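Local structure of pleckstrin homology domain-containing family A member 8 (Homo sapiens, 5KDI) at residues A[99-113]-A[124-136]. The protein binds simple glycosphingolipids in a GLTP-fold domain and probably transfers them between membranes. The protein carries 2 engineered substitutions. Numbering follows the deposited sequence. Where two conformers were deposited one is given.
With 6S8 ((~{Z})-~{N}-[(~{E},2~{S},3~{R})-1-[(2~{R},3~{R},4~{S},5~{R},6~{R})-6-(hydroxymethyl)-3,4,5-tris(oxidanyl)oxan-2-yl]oxy-3-oxidanyl-octadec-4-en-2-yl]octadec-9-enamide), chain C.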
loop_
_atom_site.group_PDB
_atom_site.type_symbol
_atom_site.label_atom_id
_atom_site.label_comp_id
_atom_site.label_asym_id
_atom_site.label_seq_id
_atom_site.Cartn_x
_atom_site.Cartn_y
_atom_site.Cartn_z
ATOM N N TRP A 99 -4.221 3.980 -8.239
ATOM C CA TRP A 99 -3.710 2.606 -8.191
ATOM C C TRP A 99 -2.924 2.306 -6.902
ATOM O O TRP A 99 -2.979 1.156 -6.391
ATOM C CB TRP A 99 -2.911 2.284 -9.437
ATOM C CG TRP A 99 -3.799 2.110 -10.605
ATOM C CD1 TRP A 99 -4.128 3.063 -11.605
ATOM C CD2 TRP A 99 -4.636 0.959 -10.891
ATOM N NE1 TRP A 99 -5.017 2.536 -12.486
ATOM C CE2 TRP A 99 -5.361 1.272 -12.120
ATOM C CE3 TRP A 99 -4.819 -0.288 -10.285
ATOM C CZ2 TRP A 99 -6.221 0.346 -12.705
ATOM C CZ3 TRP A 99 -5.672 -1.192 -10.893
ATOM C CH2 TRP A 99 -6.342 -0.886 -12.072
ATOM N N LEU A 100 -2.241 3.301 -6.329
ATOM C CA LEU A 100 -1.639 3.115 -5.005
ATOM C C LEU A 100 -2.687 2.814 -3.945
ATOM O O LEU A 100 -2.511 1.867 -3.138
ATOM C CB LEU A 100 -0.739 4.254 -4.566
ATOM C CG LEU A 100 0.599 4.424 -5.205
ATOM C CD1 LEU A 100 1.202 5.757 -4.749
ATOM C CD2 LEU A 100 1.465 3.244 -4.772
ATOM N N LYS A 101 -3.787 3.583 -3.930
ATOM C CA LYS A 101 -4.770 3.338 -2.907
ATOM C C LYS A 101 -5.454 1.987 -3.071
ATOM O O LYS A 101 -5.744 1.320 -2.094
ATOM C CB LYS A 101 -5.736 4.524 -2.754
ATOM C CG LYS A 101 -6.908 4.603 -3.698
ATOM C CD LYS A 101 -7.887 5.695 -3.273
ATOM C CE LYS A 101 -9.257 5.533 -3.926
ATOM N NZ LYS A 101 -9.329 6.591 -4.949
ATOM N N ARG A 102 -5.619 1.556 -4.331
ATOM C CA ARG A 102 -6.200 0.260 -4.586
ATOM C C ARG A 102 -5.257 -0.839 -4.053
ATOM O O ARG A 102 -5.697 -1.810 -3.442
ATOM C CB ARG A 102 -6.517 0.072 -6.078
ATOM C CG ARG A 102 -7.686 0.925 -6.542
ATOM C CD ARG A 102 -7.809 0.874 -8.070
ATOM N NE ARG A 102 -8.977 1.633 -8.505
ATOM C CZ ARG A 102 -9.385 1.703 -9.770
ATOM N NH1 ARG A 102 -8.609 1.150 -10.691
ATOM N NH2 ARG A 102 -10.512 2.356 -10.093
ATOM N N GLY A 103 -3.983 -0.660 -4.309
ATOM C CA GLY A 103 -3.048 -1.611 -3.831
ATOM C C GLY A 103 -2.931 -1.652 -2.295
ATOM O O GLY A 103 -2.845 -2.721 -1.684
ATOM N N LEU A 104 -3.017 -0.475 -1.682
ATOM C CA LEU A 104 -2.975 -0.414 -0.207
ATOM C C LEU A 104 -4.233 -1.054 0.402
ATOM O O LEU A 104 -4.146 -1.660 1.492
ATOM C CB LEU A 104 -2.799 1.017 0.255
ATOM C CG LEU A 104 -1.442 1.701 -0.024
ATOM C CD1 LEU A 104 -1.514 3.140 0.449
ATOM C CD2 LEU A 104 -0.324 0.978 0.670
ATOM N N LYS A 105 -5.404 -0.889 -0.251
ATOM C CA LYS A 105 -6.623 -1.535 0.287
ATOM C C LYS A 105 -6.406 -3.084 0.326
ATOM O O LYS A 105 -6.803 -3.750 1.282
ATOM C CB LYS A 105 -7.880 -1.219 -0.502
ATOM C CG LYS A 105 -8.327 0.210 -0.383
ATOM C CD LYS A 105 -9.378 0.440 0.697
ATOM C CE LYS A 105 -10.010 1.856 0.679
ATOM N NZ LYS A 105 -10.966 1.860 -0.434
ATOM N N PHE A 106 -5.793 -3.641 -0.726
ATOM C CA PHE A 106 -5.407 -5.044 -0.775
ATOM C C PHE A 106 -4.437 -5.422 0.368
ATOM O O PHE A 106 -4.683 -6.382 1.141
ATOM C CB PHE A 106 -4.868 -5.435 -2.140
ATOM C CG PHE A 106 -4.253 -6.813 -2.193
ATOM C CD1 PHE A 106 -5.008 -7.951 -2.030
ATOM C CD2 PHE A 106 -2.914 -6.960 -2.347
ATOM C CE1 PHE A 106 -4.424 -9.233 -2.086
ATOM C CE2 PHE A 106 -2.341 -8.207 -2.409
ATOM C CZ PHE A 106 -3.086 -9.348 -2.257
ATOM N N LEU A 107 -3.366 -4.628 0.527
ATOM C CA LEU A 107 -2.412 -4.859 1.593
ATOM C C LEU A 107 -3.106 -4.856 2.985
ATOM O O LEU A 107 -2.847 -5.712 3.824
ATOM C CB LEU A 107 -1.324 -3.737 1.523
ATOM C CG LEU A 107 -0.324 -3.778 2.679
ATOM C CD1 LEU A 107 0.513 -5.089 2.686
ATOM C CD2 LEU A 107 0.532 -2.527 2.562
ATOM N N LYS A 108 -3.974 -3.872 3.201
ATOM C CA LYS A 108 -4.706 -3.734 4.462
ATOM C C LYS A 108 -5.541 -5.021 4.705
ATOM O O LYS A 108 -5.551 -5.577 5.801
ATOM C CB LYS A 108 -5.557 -2.484 4.505
ATOM C CG LYS A 108 -6.063 -2.082 5.845
ATOM C CD LYS A 108 -6.809 -0.801 5.901
ATOM C CE LYS A 108 -8.177 -0.944 5.328
ATOM N NZ LYS A 108 -9.105 -1.585 6.333
ATOM N N GLY A 109 -6.240 -5.487 3.641
ATOM C CA GLY A 109 -7.088 -6.673 3.758
ATOM C C GLY A 109 -6.261 -7.898 4.117
ATOM O O GLY A 109 -6.646 -8.698 4.957
ATOM N N PHE A 110 -5.143 -8.085 3.420
ATOM C CA PHE A 110 -4.282 -9.217 3.632
ATOM C C PHE A 110 -3.693 -9.189 5.066
ATOM O O PHE A 110 -3.736 -10.178 5.774
ATOM C CB PHE A 110 -3.131 -9.128 2.627
ATOM C CG PHE A 110 -1.974 -10.056 2.951
ATOM C CD1 PHE A 110 -2.108 -11.480 3.063
ATOM C CD2 PHE A 110 -0.710 -9.534 3.167
ATOM C CE1 PHE A 110 -1.024 -12.268 3.394
ATOM C CE2 PHE A 110 0.366 -10.320 3.477
ATOM C CZ PHE A 110 0.237 -11.692 3.584
ATOM N N LEU A 111 -3.212 -8.037 5.505
ATOM C CA LEU A 111 -2.595 -7.952 6.823
ATOM C C LEU A 111 -3.617 -8.073 7.946
ATOM O O LEU A 111 -3.301 -8.594 9.014
ATOM C CB LEU A 111 -1.785 -6.673 6.975
ATOM C CG LEU A 111 -0.524 -6.557 6.141
ATOM C CD1 LEU A 111 0.082 -5.146 6.327
ATOM C CD2 LEU A 111 0.510 -7.624 6.519
ATOM N N THR A 112 -4.855 -7.637 7.683
ATOM C CA THR A 112 -5.959 -7.861 8.649
ATOM C C THR A 112 -6.237 -9.339 8.836
ATOM O O THR A 112 -6.394 -9.772 9.957
ATOM C CB THR A 112 -7.251 -7.083 8.252
ATOM O OG1 THR A 112 -6.949 -5.678 8.148
ATOM C CG2 THR A 112 -8.438 -7.354 9.182
ATOM N N GLU A 113 -6.276 -10.127 7.756
ATOM C CA GLU A 113 -6.438 -11.582 7.879
ATOM C C GLU A 113 -5.335 -12.166 8.755
ATOM O O GLU A 113 -5.595 -12.981 9.640
ATOM C CB GLU A 113 -6.388 -12.263 6.507
ATOM C CG GLU A 113 -7.600 -12.074 5.664
ATOM C CD GLU A 113 -8.582 -13.242 5.696
ATOM O OE1 GLU A 113 -8.241 -14.415 6.058
ATOM O OE2 GLU A 113 -9.727 -12.958 5.379
ATOM N N ALA A 124 -5.157 -15.988 3.143
ATOM C CA ALA A 124 -5.175 -14.598 3.500
ATOM C C ALA A 124 -5.139 -13.685 2.245
ATOM O O ALA A 124 -5.931 -12.718 2.109
ATOM C CB ALA A 124 -4.031 -14.258 4.485
ATOM N N LEU A 125 -4.211 -13.969 1.330
ATOM C CA LEU A 125 -4.033 -13.212 0.090
ATOM C C LEU A 125 -5.240 -13.321 -0.794
ATOM O O LEU A 125 -5.759 -12.302 -1.283
ATOM C CB LEU A 125 -2.824 -13.695 -0.661
ATOM C CG LEU A 125 -1.435 -13.338 -0.115
ATOM C CD1 LEU A 125 -0.368 -14.225 -0.784
ATOM C CD2 LEU A 125 -1.136 -11.823 -0.255
ATOM N N ASN A 126 -5.773 -14.524 -0.952
ATOM C CA ASN A 126 -6.851 -14.721 -1.863
ATOM C C ASN A 126 -8.147 -14.101 -1.303
ATOM O O ASN A 126 -8.917 -13.502 -2.035
ATOM C CB ASN A 126 -7.062 -16.216 -2.140
ATOM C CG ASN A 126 -7.926 -16.431 -3.334
ATOM O OD1 ASN A 126 -7.720 -15.813 -4.363
ATOM N ND2 ASN A 126 -8.949 -17.284 -3.178
ATOM N N ASN A 127 -8.362 -14.209 0.004
ATOM C CA ASN A 127 -9.536 -13.564 0.612
ATOM C C ASN A 127 -9.489 -12.055 0.393
ATOM O O ASN A 127 -10.490 -11.406 -0.052
ATOM C CB ASN A 127 -9.550 -13.864 2.094
ATOM C CG ASN A 127 -10.096 -15.300 2.421
ATOM O OD1 ASN A 127 -10.534 -16.065 1.536
ATOM N ND2 ASN A 127 -10.105 -15.642 3.729
ATOM N N ALA A 128 -8.313 -11.476 0.646
ATOM C CA ALA A 128 -8.157 -10.015 0.498
ATOM C C ALA A 128 -8.325 -9.612 -0.981
ATOM O O ALA A 128 -8.999 -8.589 -1.274
ATOM C CB ALA A 128 -6.809 -9.589 1.036
ATOM N N TYR A 129 -7.773 -10.440 -1.886
ATOM C CA TYR A 129 -7.842 -10.119 -3.322
ATOM C C TYR A 129 -9.276 -9.968 -3.859
ATOM O O TYR A 129 -9.657 -8.952 -4.525
ATOM C CB TYR A 129 -7.091 -11.200 -4.124
ATOM C CG TYR A 129 -7.039 -10.895 -5.592
ATOM C CD1 TYR A 129 -7.701 -11.689 -6.497
ATOM C CD2 TYR A 129 -6.230 -9.886 -6.090
ATOM C CE1 TYR A 129 -7.626 -11.423 -7.863
ATOM C CE2 TYR A 129 -6.176 -9.601 -7.441
ATOM C CZ TYR A 129 -6.841 -10.404 -8.336
ATOM O OH TYR A 129 -6.754 -10.147 -9.687
ATOM N N GLY A 130 -10.084 -10.943 -3.506
ATOM C CA GLY A 130 -11.470 -11.022 -3.874
ATOM C C GLY A 130 -12.254 -9.784 -3.471
ATOM O O GLY A 130 -13.129 -9.308 -4.202
ATOM N N LYS A 131 -11.939 -9.263 -2.291
ATOM C CA LYS A 131 -12.636 -8.098 -1.752
ATOM C C LYS A 131 -12.114 -6.751 -2.229
ATOM O O LYS A 131 -12.733 -5.742 -1.980
ATOM C CB LYS A 131 -12.545 -8.117 -0.202
ATOM C CG LYS A 131 -13.220 -9.336 0.416
ATOM C CD LYS A 131 -12.841 -9.514 1.874
ATOM C CE LYS A 131 -13.533 -10.738 2.448
ATOM N NZ LYS A 131 -13.359 -10.813 3.911
ATOM N N THR A 132 -10.949 -6.738 -2.854
ATOM C CA THR A 132 -10.260 -5.472 -3.181
ATOM C C THR A 132 -9.932 -5.392 -4.681
ATOM O O THR A 132 -10.712 -4.838 -5.490
ATOM C CB THR A 132 -9.009 -5.266 -2.240
ATOM O OG1 THR A 132 -8.045 -6.339 -2.403
ATOM C CG2 THR A 132 -9.401 -5.184 -0.850
ATOM N N LEU A 133 -8.774 -5.894 -5.048
ATOM C CA LEU A 133 -8.214 -5.645 -6.360
ATOM C C LEU A 133 -8.869 -6.403 -7.496
ATOM O O LEU A 133 -8.829 -5.941 -8.649
ATOM C CB LEU A 133 -6.716 -5.932 -6.414
ATOM C CG LEU A 133 -5.688 -5.008 -5.873
ATOM C CD1 LEU A 133 -4.317 -5.735 -5.884
ATOM C CD2 LEU A 133 -5.754 -3.736 -6.716
ATOM N N ARG A 134 -9.473 -7.555 -7.196
ATOM C CA ARG A 134 -10.022 -8.410 -8.239
ATOM C C ARG A 134 -10.976 -7.656 -9.143
ATOM O O ARG A 134 -10.934 -7.824 -10.358
ATOM C CB ARG A 134 -10.684 -9.639 -7.633
ATOM C CG ARG A 134 -11.210 -10.666 -8.605
ATOM C CD ARG A 134 -11.647 -11.938 -7.880
ATOM N NE ARG A 134 -12.112 -12.977 -8.769
ATOM C CZ ARG A 134 -13.322 -13.092 -9.282
ATOM N NH1 ARG A 134 -14.242 -12.190 -9.027
ATOM N NH2 ARG A 134 -13.618 -14.185 -9.986
ATOM N N GLN A 135 -11.824 -6.803 -8.564
ATOM C CA GLN A 135 -12.779 -6.041 -9.342
ATOM C C GLN A 135 -12.132 -5.122 -10.407
ATOM O O GLN A 135 -12.792 -4.728 -11.375
ATOM C CB GLN A 135 -13.729 -5.196 -8.481
ATOM C CG GLN A 135 -12.984 -4.057 -7.774
ATOM C CD GLN A 135 -13.777 -3.485 -6.618
ATOM O OE1 GLN A 135 -13.323 -3.472 -5.428
ATOM N NE2 GLN A 135 -14.877 -2.944 -6.943
ATOM N N HIS A 136 -10.883 -4.735 -10.159
ATOM C CA HIS A 136 -10.132 -3.858 -11.047
ATOM C C HIS A 136 -9.261 -4.550 -12.092
ATOM O O HIS A 136 -8.554 -3.884 -12.856
ATOM C CB HIS A 136 -9.224 -2.915 -10.237
ATOM C CG HIS A 136 -9.959 -2.182 -9.152
ATOM N ND1 HIS A 136 -10.960 -1.333 -9.435
ATOM C CD2 HIS A 136 -9.831 -2.186 -7.755
ATOM C CE1 HIS A 136 -11.459 -0.814 -8.272
ATOM N NE2 HIS A 136 -10.763 -1.327 -7.257
HETATM C C1 6S8 C . -2.581 -1.718 -13.103
HETATM C C2 6S8 C . -2.352 -2.944 -12.249
HETATM N N2 6S8 C . -1.940 -2.518 -10.920
HETATM C C3 6S8 C . -1.244 -3.827 -12.892
HETATM O O3 6S8 C . -1.688 -4.146 -14.228
HETATM C C4 6S8 C . -1.042 -5.055 -12.083
HETATM C C5 6S8 C . 0.142 -5.323 -11.527
HETATM C C6 6S8 C . 0.478 -6.536 -10.704
HETATM C C7 6S8 C . -0.631 -7.506 -10.383
HETATM C C8 6S8 C . 0.100 -8.777 -10.050
HETATM C C9 6S8 C . -0.738 -9.526 -9.080
HETATM C C10 6S8 C . -0.554 -8.924 -7.712
HETATM C C11 6S8 C . 0.093 -9.940 -6.753
HETATM C C12 6S8 C . -0.306 -9.589 -5.331
HETATM C C13 6S8 C . 0.834 -9.475 -4.329
HETATM C C14 6S8 C . 1.406 -10.791 -3.828
HETATM C C15 6S8 C . 1.870 -10.685 -2.367
HETATM C C16 6S8 C . 3.253 -11.207 -2.018
HETATM C C17 6S8 C . 3.398 -12.256 -0.904
HETATM C C18 6S8 C . 3.055 -11.808 0.508
HETATM C C1A 6S8 C . -1.651 0.485 -13.374
HETATM O O1A 6S8 C . -1.418 -0.897 -13.200
HETATM C C2A 6S8 C . -0.458 1.262 -12.891
HETATM O O2A 6S8 C . -0.291 1.002 -11.484
HETATM C C3A 6S8 C . -0.573 2.747 -13.231
HETATM O O3A 6S8 C . 0.632 3.397 -12.896
HETATM C C4A 6S8 C . -0.895 2.904 -14.705
HETATM O O4A 6S8 C . 0.252 2.647 -15.511
HETATM O O5A 6S8 C . -3.395 1.176 -16.917
HETATM C C5M 6S8 C . -2.092 2.049 -15.075
HETATM C C6A 6S8 C . -2.409 2.161 -16.544
HETATM O O6A 6S8 C . -1.802 0.683 -14.763
HETATM C CAA 6S8 C . -2.570 -2.886 -9.814
HETATM O OAA 6S8 C . -3.613 -3.535 -9.781
HETATM C CAB 6S8 C . -1.934 -2.380 -8.555
HETATM C CAC 6S8 C . -0.944 -3.561 -8.333
HETATM C CAD 6S8 C . -1.105 -4.075 -6.968
HETATM C CAE 6S8 C . 0.213 -3.845 -6.286
HETATM C CAF 6S8 C . 0.028 -4.377 -4.872
HETATM C CAG 6S8 C . 0.539 -3.358 -3.838
HETATM C CAH 6S8 C . 1.244 -4.062 -2.674
HETATM C CAI 6S8 C . 0.190 -4.812 -1.913
HETATM C CAJ 6S8 C . 0.375 -6.022 -1.378
HETATM C CAK 6S8 C . 1.654 -6.794 -1.418
HETATM C CAL 6S8 C . 1.447 -7.727 -0.218
HETATM C CAM 6S8 C . 2.723 -8.294 0.366
HETATM C CAN 6S8 C . 3.632 -7.189 0.815
HETATM C CAO 6S8 C . 4.496 -7.673 1.957
HETATM C CAP 6S8 C . 3.902 -7.365 3.304
HETATM C CAQ 6S8 C . 4.890 -6.690 4.201
HETATM C CAR 6S8 C . 4.138 -5.727 5.029
#
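Phe106 and Phe110 both set CG trans to the backbone N (chi1 171° and 166°), which carries their rings off helix 93-115 onto helix 121-131. The Phe106 ring enters edge-first, its CE1 3.4 Å from Leu125 O and close to Tyr129 N, while its CZ meets Leu125 CD2. Leu125 CD2 also lies over a face of the ring of Phe110, one turn further along, in a CH-pi contact 3.7 Å from the Phe110 ring centroid. Alongside the two rings the backbones close in, with Gly109 CA 4.8 Å from Ala128 CA. Thr132 OG1 donates to Ala128 O at 2.7 Å, and the hydroxyl oxygen thereby rests against Phe106 CB. In this all-helical GLTP fold the pairing helps wall the glycolipid pocket: Phe106 CD2 touches acyl carbon CAJ of the bound lipid at 3.6 Å, and the anomeric carbon C1A of the glucose lies over one face of the Trp99 indole, toward its rim. The opposite face of that indole receives Arg102 NH1. The extended Arg102 chain lays its guanidinium flat on His136, centres 3.8 Å apart and planes 10° from parallel, with Gln135 CG over the other imidazole face. At the far end, Asn127 ND2 donates to Glu113 OE2 at 3.2 Å from above the carboxylate plane, and more weakly to OE1.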